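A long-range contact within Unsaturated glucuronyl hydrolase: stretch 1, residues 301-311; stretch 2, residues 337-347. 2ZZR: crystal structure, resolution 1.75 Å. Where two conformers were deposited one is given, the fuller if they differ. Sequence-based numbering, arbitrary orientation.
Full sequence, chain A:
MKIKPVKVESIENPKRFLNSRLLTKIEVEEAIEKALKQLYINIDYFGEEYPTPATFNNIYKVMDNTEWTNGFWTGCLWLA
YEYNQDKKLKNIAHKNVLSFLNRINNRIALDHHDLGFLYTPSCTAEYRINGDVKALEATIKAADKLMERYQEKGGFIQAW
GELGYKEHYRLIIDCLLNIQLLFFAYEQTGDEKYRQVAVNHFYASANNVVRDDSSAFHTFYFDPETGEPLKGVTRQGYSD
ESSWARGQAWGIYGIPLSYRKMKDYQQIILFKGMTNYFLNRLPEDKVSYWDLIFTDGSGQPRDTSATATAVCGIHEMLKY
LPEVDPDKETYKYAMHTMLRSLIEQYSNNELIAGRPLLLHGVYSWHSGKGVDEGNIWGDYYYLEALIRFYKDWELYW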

ATOM      1  N   PRO A 301     -10.043  16.778   6.531  1.00 22.91           N
ATOM      2  CA  PRO A 301     -10.119  16.080   5.251  1.00 21.98           C
ATOM      3  C   PRO A 301     -10.052  14.560   5.416  1.00 21.15           C
ATOM      4  O   PRO A 301      -9.542  14.060   6.423  1.00 21.06           O
ATOM      5  CB  PRO A 301      -8.890  16.593   4.498  1.00 22.33           C
ATOM      6  CG  PRO A 301      -7.918  16.956   5.560  1.00 22.35           C
ATOM      7  CD  PRO A 301      -8.735  17.435   6.729  1.00 22.81           C
ATOM      8  N   ARG A 302     -10.581  13.838   4.436  1.00 20.09           N
ATOM      9  CA  ARG A 302     -10.457  12.384   4.425  1.00 18.77           C
ATOM     10  C   ARG A 302      -9.086  12.010   3.903  1.00 18.13           C
ATOM     11  O   ARG A 302      -8.384  12.844   3.321  1.00 17.93           O
ATOM     12  CB  ARG A 302     -11.523  11.754   3.519  1.00 18.74           C
ATOM     13  CG  ARG A 302     -12.955  12.205   3.777  1.00 18.89           C
ATOM     14  CD  ARG A 302     -13.340  12.070   5.245  1.00 19.92           C
ATOM     15  NE  ARG A 302     -14.735  12.431   5.472  1.00 21.91           N
ATOM     16  CZ  ARG A 302     -15.754  11.572   5.465  1.00 22.89           C
ATOM     17  NH1 ARG A 302     -15.548  10.275   5.246  1.00 22.66           N
ATOM     18  NH2 ARG A 302     -16.986  12.012   5.682  1.00 22.61           N
ATOM     19  N   ASP A 303      -8.682  10.763   4.142  1.00 17.02           N
ATOM     20  CA  ASP A 303      -7.600  10.180   3.372  1.00 16.17           C
ATOM     21  C   ASP A 303      -8.122   8.918   2.703  1.00 16.13           C
ATOM     22  O   ASP A 303      -8.066   7.829   3.280  1.00 15.93           O
ATOM     23  CB  ASP A 303      -6.361   9.868   4.208  1.00 15.89           C
ATOM     24  CG  ASP A 303      -5.241   9.256   3.369  1.00 15.06           C
ATOM     25  OD1 ASP A 303      -4.385   8.554   3.936  1.00 14.03           O
ATOM     26  OD2 ASP A 303      -5.239   9.459   2.130  1.00 15.17           O
ATOM     27  N   THR A 304      -8.618   9.084   1.480  1.00 15.59           N
ATOM     28  CA  THR A 304      -9.174   7.973   0.709  1.00 15.43           C
ATOM     29  C   THR A 304      -8.119   6.912   0.400  1.00 14.94           C
ATOM     30  O   THR A 304      -8.461   5.738   0.241  1.00 14.57           O
ATOM     31  CB  THR A 304      -9.801   8.454  -0.606  1.00 15.55           C
ATOM     32  OG1 THR A 304      -8.856   9.260  -1.317  1.00 15.40           O
ATOM     33  CG2 THR A 304     -11.059   9.269  -0.336  1.00 16.09           C
ATOM     34  N   SER A 305      -6.846   7.310   0.322  1.00 14.36           N
ATOM     35  CA  SER A 305      -5.784   6.342   0.001  1.00 14.11           C
ATOM     36  C   SER A 305      -5.646   5.281   1.092  1.00 14.24           C
ATOM     37  O   SER A 305      -5.313   4.138   0.801  1.00 13.87           O
ATOM     38  CB  SER A 305      -4.435   7.019  -0.285  1.00 14.27           C
ATOM     39  OG  SER A 305      -3.810   7.509   0.894  1.00 13.65           O
ATOM     40  N   ALA A 306      -5.914   5.670   2.340  1.00 13.82           N
ATOM     41  CA  ALA A 306      -5.875   4.734   3.467  1.00 14.07           C
ATOM     42  C   ALA A 306      -6.990   3.706   3.321  1.00 13.88           C
ATOM     43  O   ALA A 306      -6.788   2.513   3.548  1.00 14.29           O
ATOM     44  CB  ALA A 306      -6.011   5.482   4.787  1.00 14.00           C
ATOM     45  N   THR A 307      -8.165   4.179   2.916  1.00 13.58           N
ATOM     46  CA  THR A 307      -9.325   3.314   2.746  1.00 13.25           C
ATOM     47  C   THR A 307      -9.142   2.369   1.542  1.00 13.00           C
ATOM     48  O   THR A 307      -9.441   1.172   1.644  1.00 12.88           O
ATOM     49  CB  THR A 307     -10.629   4.152   2.688  1.00 13.18           C
ATOM     50  OG1 THR A 307     -10.808   4.805   3.957  1.00 13.74           O
ATOM     51  CG2 THR A 307     -11.847   3.268   2.426  1.00 13.75           C
ATOM     52  N   ALA A 308      -8.615   2.888   0.433  1.00 12.46           N
ATOM     53  CA  ALA A 308      -8.324   2.046  -0.734  1.00 12.38           C
ATOM     54  C   ALA A 308      -7.350   0.915  -0.381  1.00 12.37           C
ATOM     55  O   ALA A 308      -7.571  -0.245  -0.740  1.00 11.96           O
ATOM     56  CB  ALA A 308      -7.770   2.876  -1.874  1.00 12.64           C
ATOM     57  N   THR A 309      -6.294   1.266   0.347  1.00 12.17           N
ATOM     58  CA  THR A 309      -5.274   0.304   0.789  1.00 11.97           C
ATOM     59  C   THR A 309      -5.871  -0.762   1.722  1.00 12.02           C
ATOM     60  O   THR A 309      -5.588  -1.960   1.569  1.00 11.96           O
ATOM     61  CB  THR A 309      -4.094   1.054   1.461  1.00 12.21           C
ATOM     62  OG1 THR A 309      -3.592   2.030   0.539  1.00 12.51           O
ATOM     63  CG2 THR A 309      -2.957   0.105   1.826  1.00 12.16           C
ATOM     64  N   ALA A 310      -6.713  -0.332   2.659  1.00 11.61           N
ATOM     65  CA  ALA A 310      -7.389  -1.258   3.576  1.00 11.86           C
ATOM     66  C   ALA A 310      -8.325  -2.227   2.844  1.00 11.84           C
ATOM     67  O   ALA A 310      -8.424  -3.404   3.213  1.00 11.47           O
ATOM     68  CB  ALA A 310      -8.149  -0.495   4.664  1.00 11.93           C
ATOM     69  N   VAL A 311      -9.006  -1.735   1.810  1.00 11.79           N
ATOM     70  CA  VAL A 311      -9.870  -2.603   1.004  1.00 11.73           C
ATOM     71  C   VAL A 311      -9.046  -3.739   0.387  1.00 11.56           C
ATOM     72  O   VAL A 311      -9.439  -4.907   0.478  1.00 11.59           O
ATOM     73  CB  VAL A 311     -10.672  -1.823  -0.071  1.00 11.87           C
ATOM     74  CG1 VAL A 311     -11.289  -2.794  -1.094  1.00 11.57           C
ATOM     75  CG2 VAL A 311     -11.777  -0.986   0.585  1.00 12.04           C
ATOM     76  N   THR A 337     -18.713  -2.171   1.321  1.00 16.63           N
ATOM     77  CA  THR A 337     -19.252  -0.868   1.718  0.50 17.07           C
ATOM     78  C   THR A 337     -18.222   0.241   1.498  1.00 17.28           C
ATOM     79  O   THR A 337     -18.551   1.308   0.968  1.00 17.24           O
ATOM     80  CB  THR A 337     -19.696  -0.858   3.197  0.50 17.21           C
ATOM     81  OG1 THR A 337     -20.448  -2.042   3.485  0.50 18.48           O
ATOM     82  CG2 THR A 337     -20.558   0.363   3.490  0.50 17.04           C
ATOM     83  N   MET A 338     -16.983  -0.027   1.906  1.00 16.89           N
ATOM     84  CA  MET A 338     -15.881   0.922   1.781  1.00 17.08           C
ATOM     85  C   MET A 338     -15.585   1.221   0.313  1.00 16.88           C
ATOM     86  O   MET A 338     -15.477   2.384  -0.082  1.00 16.77           O
ATOM     87  CB  MET A 338     -14.640   0.379   2.494  1.00 16.48           C
ATOM     88  CG  MET A 338     -14.825   0.207   4.012  1.00 17.11           C
ATOM     89  SD  MET A 338     -13.652  -0.969   4.735  1.00 18.71           S
ATOM     90  CE  MET A 338     -12.208   0.076   4.833  1.00 17.18           C
ATOM     91  N   LEU A 339     -15.477   0.170  -0.499  1.00 16.56           N
ATOM     92  CA  LEU A 339     -15.222   0.349  -1.921  1.00 16.49           C
ATOM     93  C   LEU A 339     -16.394   1.050  -2.617  1.00 17.17           C
ATOM     94  O   LEU A 339     -16.178   1.899  -3.488  1.00 17.16           O
ATOM     95  CB  LEU A 339     -14.886  -0.986  -2.598  1.00 16.24           C
ATOM     96  CG  LEU A 339     -14.401  -0.951  -4.057  1.00 15.70           C
ATOM     97  CD1 LEU A 339     -13.229   0.023  -4.293  1.00 15.12           C
ATOM     98  CD2 LEU A 339     -14.032  -2.352  -4.518  1.00 16.30           C
ATOM     99  N   ARG A 340     -17.621   0.696  -2.233  1.00 17.77           N
ATOM    100  CA  ARG A 340     -18.808   1.368  -2.777  1.00 18.71           C
ATOM    101  C   ARG A 340     -18.729   2.877  -2.544  1.00 18.82           C
ATOM    102  O   ARG A 340     -18.945   3.660  -3.469  1.00 18.95           O
ATOM    103  CB  ARG A 340     -20.105   0.820  -2.177  1.00 18.56           C
ATOM    104  CG  ARG A 340     -21.350   1.539  -2.716  1.00 19.19           C
ATOM    105  CD  ARG A 340     -22.651   1.000  -2.143  1.00 19.30           C
ATOM    106  NE  ARG A 340     -22.948  -0.362  -2.587  1.00 20.01           N
ATOM    107  CZ  ARG A 340     -23.360  -0.693  -3.811  1.00 21.05           C
ATOM    108  NH1 ARG A 340     -23.522   0.233  -4.747  1.00 20.76           N
ATOM    109  NH2 ARG A 340     -23.607  -1.963  -4.103  1.00 21.76           N
ATOM    110  N   SER A 341     -18.411   3.273  -1.312  1.00 19.22           N
ATOM    111  CA  SER A 341     -18.266   4.689  -0.980  1.00 19.70           C
ATOM    112  C   SER A 341     -17.176   5.368  -1.807  1.00 19.53           C
ATOM    113  O   SER A 341     -17.369   6.486  -2.290  1.00 19.45           O
ATOM    114  CB  SER A 341     -18.002   4.884   0.508  1.00 19.90           C
ATOM    115  OG  SER A 341     -19.191   4.694   1.250  1.00 22.44           O
ATOM    116  N   LEU A 342     -16.039   4.693  -1.989  1.00 18.91           N
ATOM    117  CA  LEU A 342     -14.982   5.252  -2.826  1.00 18.63           C
ATOM    118  C   LEU A 342     -15.483   5.500  -4.252  1.00 18.90           C
ATOM    119  O   LEU A 342     -15.301   6.589  -4.802  1.00 19.21           O
ATOM    120  CB  LEU A 342     -13.734   4.361  -2.822  1.00 18.28           C
ATOM    121  CG  LEU A 342     -12.960   4.255  -1.504  1.00 17.64           C
ATOM    122  CD1 LEU A 342     -11.766   3.338  -1.682  1.00 16.21           C
ATOM    123  CD2 LEU A 342     -12.505   5.626  -0.981  1.00 16.38           C
ATOM    124  N   ILE A 343     -16.138   4.493  -4.830  1.00 19.02           N
ATOM    125  CA  ILE A 343     -16.656   4.579  -6.191  1.00 19.12           C
ATOM    126  C   ILE A 343     -17.685   5.703  -6.318  1.00 19.64           C
ATOM    127  O   ILE A 343     -17.608   6.524  -7.242  1.00 19.64           O
ATOM    128  CB  ILE A 343     -17.311   3.237  -6.635  1.00 19.12           C
ATOM    129  CG1 ILE A 343     -16.251   2.144  -6.798  1.00 18.56           C
ATOM    130  CG2 ILE A 343     -18.085   3.414  -7.948  1.00 18.97           C
ATOM    131  CD1 ILE A 343     -16.833   0.731  -6.835  1.00 18.95           C
ATOM    132  N   GLU A 344     -18.628   5.742  -5.382  1.00 20.33           N
ATOM    133  CA  GLU A 344     -19.814   6.590  -5.518  1.00 21.44           C
ATOM    134  C   GLU A 344     -19.613   8.026  -5.042  1.00 21.85           C
ATOM    135  O   GLU A 344     -20.323   8.936  -5.487  1.00 22.16           O
ATOM    136  CB  GLU A 344     -21.004   5.968  -4.784  1.00 21.50           C
ATOM    137  CG  GLU A 344     -21.499   4.662  -5.394  1.00 21.74           C
ATOM    138  CD  GLU A 344     -22.706   4.080  -4.676  1.00 22.03           C
ATOM    139  OE1 GLU A 344     -23.114   4.619  -3.625  1.00 22.42           O
ATOM    140  OE2 GLU A 344     -23.245   3.064  -5.169  1.00 23.75           O
ATOM    141  N   GLN A 345     -18.659   8.236  -4.140  1.00 22.08           N
ATOM    142  CA  GLN A 345     -18.519   9.545  -3.500  1.00 22.34           C
ATOM    143  C   GLN A 345     -17.149  10.194  -3.666  1.00 22.10           C
ATOM    144  O   GLN A 345     -17.023  11.416  -3.515  1.00 22.21           O
ATOM    145  CB  GLN A 345     -18.882   9.469  -2.010  1.00 22.78           C
ATOM    146  CG  GLN A 345     -20.336   9.071  -1.708  1.00 24.83           C
ATOM    147  CD  GLN A 345     -21.366  10.015  -2.320  1.00 28.19           C
ATOM    148  OE1 GLN A 345     -22.356   9.568  -2.905  1.00 29.46           O
ATOM    149  NE2 GLN A 345     -21.141  11.323  -2.185  1.00 28.18           N
ATOM    150  N   TYR A 346     -16.132   9.391  -3.974  1.00 21.16           N
ATOM    151  CA  TYR A 346     -14.753   9.886  -3.964  1.00 20.71           C
ATOM    152  C   TYR A 346     -13.988   9.752  -5.278  1.00 20.90           C
ATOM    153  O   TYR A 346     -12.931  10.368  -5.449  1.00 20.90           O
ATOM    154  CB  TYR A 346     -13.976   9.259  -2.797  1.00 20.06           C
ATOM    155  CG  TYR A 346     -14.501   9.696  -1.451  1.00 19.62           C
ATOM    156  CD1 TYR A 346     -14.033  10.865  -0.850  1.00 19.14           C
ATOM    157  CD2 TYR A 346     -15.478   8.956  -0.781  1.00 18.90           C
ATOM    158  CE1 TYR A 346     -14.519  11.285   0.383  1.00 18.94           C
ATOM    159  CE2 TYR A 346     -15.973   9.370   0.461  1.00 19.67           C
ATOM    160  CZ  TYR A 346     -15.485  10.539   1.031  1.00 19.22           C
ATOM    161  OH  TYR A 346     -15.952  10.968   2.253  1.00 19.76           O
ATOM    162  N   SER A 347     -14.519   8.962  -6.210  1.00 21.26           N
ATOM    163  CA  SER A 347     -13.861   8.769  -7.498  1.00 21.85           C
ATOM    164  C   SER A 347     -14.035   9.994  -8.398  1.00 22.48           C
ATOM    165  O   SER A 347     -15.041  10.711  -8.303  1.00 22.34           O
ATOM    166  CB  SER A 347     -14.371   7.508  -8.200  1.00 21.94           C
ATOM    167  OG  SER A 347     -15.748   7.616  -8.496  1.00 22.23           O
TER

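Two helices, 304-311 and the one that includes 337-345, run in roughly opposite directions, their N-to-C axes 138° apart and 9.7 Å from each other at closest approach. No hydrogen bond crosses between them; the backbone hydrogen bonds stay within each stretch, and the contact rests on side-chain packing.

Its apolar part follows the helical repeat. Thr-304, Thr-307 and Val-311 point toward the second helix, where Met-338, Leu-342 and Tyr-346 point back. Val-311 CG2 lies 3.7 Å from Met-338 CB, a compact branched chain against the base of a long one. The flexible methionine reaches onward, its CE 4.1 Å from Ala-310 CB and 4.0 Å from Thr-307 CG2. Leu-342 CD1 comes within 3.8 Å of Ala-308 CA, an approach to the backbone itself that alanine's small side chain leaves open.

Threonine serves both chemistries: Thr-304 CG2 sits 3.4 Å from Tyr-346 CD1, while its hydroxyl is hydrogen-bonded elsewhere in the structure.

The polar approach is Arg-302 NH1 to Tyr-346 OH, 3.1 Å, but the hydroxyl lies over a guanidinium face, an angle too poor for a hydrogen bond.

Within the first stretch, Asp-303 caps its helix: Asp-303 OD2 accepts a weak capping bond from Ser-305 N (3.2 Å) and a shorter hydrogen bond from Ser-305 OG (2.7 Å).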